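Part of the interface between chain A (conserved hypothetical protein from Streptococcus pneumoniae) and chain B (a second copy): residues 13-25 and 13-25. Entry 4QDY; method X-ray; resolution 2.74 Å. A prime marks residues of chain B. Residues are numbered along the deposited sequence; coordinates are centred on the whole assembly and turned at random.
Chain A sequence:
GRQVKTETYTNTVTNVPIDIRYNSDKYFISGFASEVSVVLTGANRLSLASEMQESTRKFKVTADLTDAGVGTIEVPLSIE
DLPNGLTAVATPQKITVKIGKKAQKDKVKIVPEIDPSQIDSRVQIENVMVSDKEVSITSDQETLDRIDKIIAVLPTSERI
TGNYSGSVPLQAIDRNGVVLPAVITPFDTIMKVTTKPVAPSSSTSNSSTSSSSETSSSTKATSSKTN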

# COMPACT_ATOMS: atom_id res chain seq x y z
N VAL A 13 2.02 -3.81 18.70
CA VAL A 13 1.67 -4.86 17.75
C VAL A 13 2.04 -4.35 16.35
O VAL A 13 1.50 -3.34 15.91
CB VAL A 13 0.17 -5.28 17.86
CG1 VAL A 13 -0.15 -6.40 16.88
CG2 VAL A 13 -0.18 -5.71 19.28
N THR A 14 3.00 -5.02 15.69
CA THR A 14 3.46 -4.63 14.35
C THR A 14 2.71 -5.45 13.29
O THR A 14 2.11 -6.48 13.62
CB THR A 14 4.98 -4.80 14.21
OG1 THR A 14 5.34 -6.16 14.50
CG2 THR A 14 5.77 -3.84 15.10
N ASN A 15 2.76 -4.98 12.02
CA ASN A 15 2.16 -5.59 10.83
C ASN A 15 0.62 -5.66 10.97
O ASN A 15 0.02 -6.72 10.74
CB ASN A 15 2.75 -6.99 10.56
CG ASN A 15 4.26 -7.06 10.45
OD1 ASN A 15 4.97 -6.05 10.48
ND2 ASN A 15 4.78 -8.27 10.34
N VAL A 16 -0.02 -4.53 11.35
CA VAL A 16 -1.48 -4.48 11.51
C VAL A 16 -2.09 -3.90 10.22
O VAL A 16 -1.87 -2.72 9.93
CB VAL A 16 -1.92 -3.68 12.78
CG1 VAL A 16 -3.43 -3.77 12.98
CG2 VAL A 16 -1.20 -4.18 14.02
N PRO A 17 -2.82 -4.71 9.42
CA PRO A 17 -3.39 -4.17 8.17
C PRO A 17 -4.61 -3.28 8.43
O PRO A 17 -5.36 -3.53 9.37
CB PRO A 17 -3.77 -5.43 7.38
CG PRO A 17 -4.00 -6.47 8.41
CD PRO A 17 -3.16 -6.14 9.60
N ILE A 18 -4.80 -2.26 7.58
CA ILE A 18 -5.90 -1.29 7.67
C ILE A 18 -7.07 -1.76 6.81
O ILE A 18 -6.88 -2.08 5.63
CB ILE A 18 -5.44 0.14 7.25
CG1 ILE A 18 -4.07 0.52 7.86
CG2 ILE A 18 -6.53 1.18 7.56
CD1 ILE A 18 -3.39 1.73 7.22
N ASP A 19 -8.29 -1.78 7.38
CA ASP A 19 -9.49 -2.17 6.64
C ASP A 19 -10.14 -0.89 6.13
O ASP A 19 -10.91 -0.23 6.83
CB ASP A 19 -10.43 -3.03 7.51
CG ASP A 19 -11.51 -3.78 6.75
OD1 ASP A 19 -12.20 -3.16 5.91
OD2 ASP A 19 -11.70 -4.99 7.03
N ILE A 20 -9.79 -0.50 4.90
CA ILE A 20 -10.25 0.72 4.25
C ILE A 20 -11.56 0.45 3.50
O ILE A 20 -11.59 -0.38 2.59
CB ILE A 20 -9.16 1.28 3.30
CG1 ILE A 20 -7.86 1.58 4.08
CG2 ILE A 20 -9.67 2.53 2.57
CD1 ILE A 20 -6.68 1.97 3.26
N ARG A 21 -12.62 1.19 3.87
CA ARG A 21 -13.93 1.12 3.23
C ARG A 21 -14.03 2.22 2.16
O ARG A 21 -13.85 3.40 2.48
CB ARG A 21 -15.07 1.22 4.26
CG ARG A 21 -16.47 1.17 3.63
CD ARG A 21 -17.58 1.23 4.65
NE ARG A 21 -18.90 1.33 4.01
CZ ARG A 21 -19.64 0.30 3.64
NH1 ARG A 21 -19.21 -0.95 3.84
NH2 ARG A 21 -20.82 0.49 3.06
N TYR A 22 -14.29 1.81 0.90
CA TYR A 22 -14.42 2.68 -0.27
C TYR A 22 -14.97 1.89 -1.46
O TYR A 22 -14.80 0.66 -1.51
CB TYR A 22 -13.07 3.34 -0.63
CG TYR A 22 -12.07 2.42 -1.30
CD1 TYR A 22 -11.39 1.45 -0.57
CD2 TYR A 22 -11.75 2.57 -2.65
CE1 TYR A 22 -10.47 0.60 -1.19
CE2 TYR A 22 -10.81 1.74 -3.27
CZ TYR A 22 -10.17 0.76 -2.53
OH TYR A 22 -9.25 -0.06 -3.14
N ASN A 23 -15.58 2.59 -2.43
CA ASN A 23 -16.10 1.95 -3.64
C ASN A 23 -14.92 1.70 -4.59
O ASN A 23 -14.51 2.61 -5.32
CB ASN A 23 -17.21 2.80 -4.28
CG ASN A 23 -17.93 2.16 -5.45
OD1 ASN A 23 -17.55 1.11 -5.98
ND2 ASN A 23 -19.01 2.80 -5.87
N SER A 24 -14.37 0.48 -4.54
CA SER A 24 -13.22 0.04 -5.33
C SER A 24 -13.55 -0.13 -6.83
O SER A 24 -12.64 -0.35 -7.62
CB SER A 24 -12.66 -1.27 -4.78
OG SER A 24 -13.63 -2.30 -4.79
N ASP A 25 -14.84 -0.01 -7.22
CA ASP A 25 -15.26 -0.12 -8.63
C ASP A 25 -15.37 1.26 -9.28
O ASP A 25 -15.34 1.35 -10.51
CB ASP A 25 -16.60 -0.87 -8.74
CG ASP A 25 -16.53 -2.34 -8.40
OD1 ASP A 25 -15.57 -3.02 -8.84
OD2 ASP A 25 -17.50 -2.85 -7.79
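Chain B 13-25: VTNVPIDIRYNSD

Chain B repeats chain A through an exact two-fold axis, so every contact here occurs twice except the one between the two prolines, which lies across the axis. In each copy the chain is extended at 13-14, turns a corner at Asn15, and continues as a strand through 16-21 before entering a loop. Asn15′ has phi/psi of 62/50, a left-handed conformation that makes the corner. The strands 16-21 and 16-21′ run antiparallel, with 176° between their directions. Their axes come no closer than 6.4 Å, and no backbone-to-backbone hydrogen bond joins the two stretches.

The register places Pro17′ beside Asp19, with their CA atoms 5.8 Å apart. Asn15′ lies against Ile20, CA to CA 6.5 Å, and Thr14′ against Ser24, CA to CA 7.2 Å.

At the centre the two prolines meet, Pro17 CB to Pro17′ CB at 3.8 Å. Pro17′ CB also lies 3.4 Å from Ile18 O. Proline has no amide hydrogen, so Pro17′ N cannot serve as a donor here.

The polar link is the side chain of Asn15′, chi1 -54° (m). Asn15′ ND2 donates to Tyr22 O at 2.9 Å, with an N-H...acceptor angle of 162°. Asn15 ND2 gives the same bond to Tyr22′ O. These two are the only hydrogen bonds between the stretches. Ile20 O is 3.3 Å from Asn15′ ND2, but the angle is poor and it is not bonded to it. Tyr22 N, 3.2 Å from Asn15′ ND2, is a second donor and cannot pair with it. Asn15′ OD1 accepts no hydrogen bond from chain A's stretch. Asn15′ OD1 lies 3.6 Å from Tyr22 CE1, oblique to the ring, and 3.7 Å from Ser24 OG.

Past the strand, Asp25′ N donates to Asn23′ OD1 at 3.2 Å within its own loop.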

# COMPACT_ATOMS: atom_id res chain seq x y z
N VAL B 13 -15.85 -10.55 -2.44
CA VAL B 13 -15.68 -9.70 -1.27
C VAL B 13 -14.58 -8.68 -1.60
O VAL B 13 -13.45 -9.07 -1.86
CB VAL B 13 -15.37 -10.51 0.02
CG1 VAL B 13 -15.24 -9.59 1.23
CG2 VAL B 13 -16.45 -11.56 0.28
N THR B 14 -14.94 -7.38 -1.65
CA THR B 14 -13.99 -6.31 -1.96
C THR B 14 -13.45 -5.70 -0.66
O THR B 14 -14.03 -5.91 0.41
CB THR B 14 -14.64 -5.23 -2.85
OG1 THR B 14 -15.80 -4.71 -2.19
CG2 THR B 14 -15.00 -5.74 -4.24
N ASN B 15 -12.32 -4.95 -0.77
CA ASN B 15 -11.62 -4.24 0.31
C ASN B 15 -11.11 -5.24 1.38
O ASN B 15 -11.34 -5.04 2.58
CB ASN B 15 -12.53 -3.17 0.95
CG ASN B 15 -13.14 -2.16 -0.01
OD1 ASN B 15 -12.85 -2.13 -1.21
ND2 ASN B 15 -14.01 -1.31 0.52
N VAL B 16 -10.42 -6.31 0.94
CA VAL B 16 -9.89 -7.32 1.85
C VAL B 16 -8.40 -6.99 2.12
O VAL B 16 -7.59 -7.10 1.20
CB VAL B 16 -10.08 -8.78 1.34
CG1 VAL B 16 -9.64 -9.79 2.39
CG2 VAL B 16 -11.53 -9.04 0.95
N PRO B 17 -8.03 -6.56 3.35
CA PRO B 17 -6.62 -6.23 3.61
C PRO B 17 -5.75 -7.47 3.76
O PRO B 17 -6.22 -8.50 4.26
CB PRO B 17 -6.68 -5.43 4.91
CG PRO B 17 -7.90 -5.90 5.60
CD PRO B 17 -8.87 -6.36 4.55
N ILE B 18 -4.48 -7.37 3.33
CA ILE B 18 -3.49 -8.47 3.38
C ILE B 18 -2.69 -8.38 4.69
O ILE B 18 -2.17 -7.32 5.02
CB ILE B 18 -2.55 -8.43 2.14
CG1 ILE B 18 -3.31 -8.19 0.82
CG2 ILE B 18 -1.67 -9.69 2.09
CD1 ILE B 18 -2.43 -7.78 -0.37
N ASP B 19 -2.58 -9.51 5.41
CA ASP B 19 -1.81 -9.56 6.65
C ASP B 19 -0.41 -10.07 6.29
O ASP B 19 -0.17 -11.28 6.21
CB ASP B 19 -2.51 -10.42 7.71
CG ASP B 19 -1.99 -10.24 9.13
OD1 ASP B 19 -0.76 -10.30 9.33
OD2 ASP B 19 -2.82 -10.10 10.06
N ILE B 20 0.50 -9.14 6.02
CA ILE B 20 1.87 -9.42 5.61
C ILE B 20 2.78 -9.57 6.83
O ILE B 20 2.91 -8.64 7.62
CB ILE B 20 2.40 -8.31 4.66
CG1 ILE B 20 1.50 -8.19 3.41
CG2 ILE B 20 3.86 -8.57 4.27
CD1 ILE B 20 1.78 -7.05 2.50
N ARG B 21 3.42 -10.75 6.96
CA ARG B 21 4.36 -11.05 8.03
C ARG B 21 5.79 -10.78 7.53
O ARG B 21 6.20 -11.34 6.51
CB ARG B 21 4.21 -12.51 8.53
CG ARG B 21 5.20 -12.88 9.63
CD ARG B 21 5.00 -14.30 10.14
NE ARG B 21 6.06 -14.67 11.09
CZ ARG B 21 6.00 -14.46 12.41
NH1 ARG B 21 4.94 -13.88 12.95
NH2 ARG B 21 7.01 -14.83 13.18
N TYR B 22 6.51 -9.89 8.25
CA TYR B 22 7.88 -9.47 7.96
C TYR B 22 8.45 -8.66 9.13
O TYR B 22 7.68 -8.06 9.89
CB TYR B 22 7.95 -8.65 6.65
CG TYR B 22 7.43 -7.23 6.76
CD1 TYR B 22 6.07 -6.97 6.83
CD2 TYR B 22 8.30 -6.15 6.70
CE1 TYR B 22 5.59 -5.67 6.93
CE2 TYR B 22 7.83 -4.84 6.77
CZ TYR B 22 6.47 -4.60 6.89
OH TYR B 22 6.01 -3.31 6.95
N ASN B 23 9.79 -8.60 9.25
CA ASN B 23 10.44 -7.82 10.29
C ASN B 23 10.44 -6.36 9.86
O ASN B 23 11.31 -5.93 9.09
CB ASN B 23 11.86 -8.36 10.57
CG ASN B 23 12.57 -7.73 11.75
OD1 ASN B 23 12.15 -6.73 12.34
ND2 ASN B 23 13.70 -8.32 12.12
N SER B 24 9.45 -5.60 10.34
CA SER B 24 9.23 -4.18 10.02
C SER B 24 10.29 -3.26 10.67
O SER B 24 10.31 -2.07 10.36
CB SER B 24 7.84 -3.74 10.45
OG SER B 24 7.64 -3.93 11.85
N ASP B 25 11.17 -3.80 11.54
CA ASP B 25 12.23 -3.02 12.18
C ASP B 25 13.56 -3.14 11.41
O ASP B 25 14.44 -2.29 11.58
CB ASP B 25 12.43 -3.46 13.64
CG ASP B 25 11.29 -3.11 14.57
OD1 ASP B 25 10.77 -1.96 14.48
OD2 ASP B 25 10.98 -3.92 15.47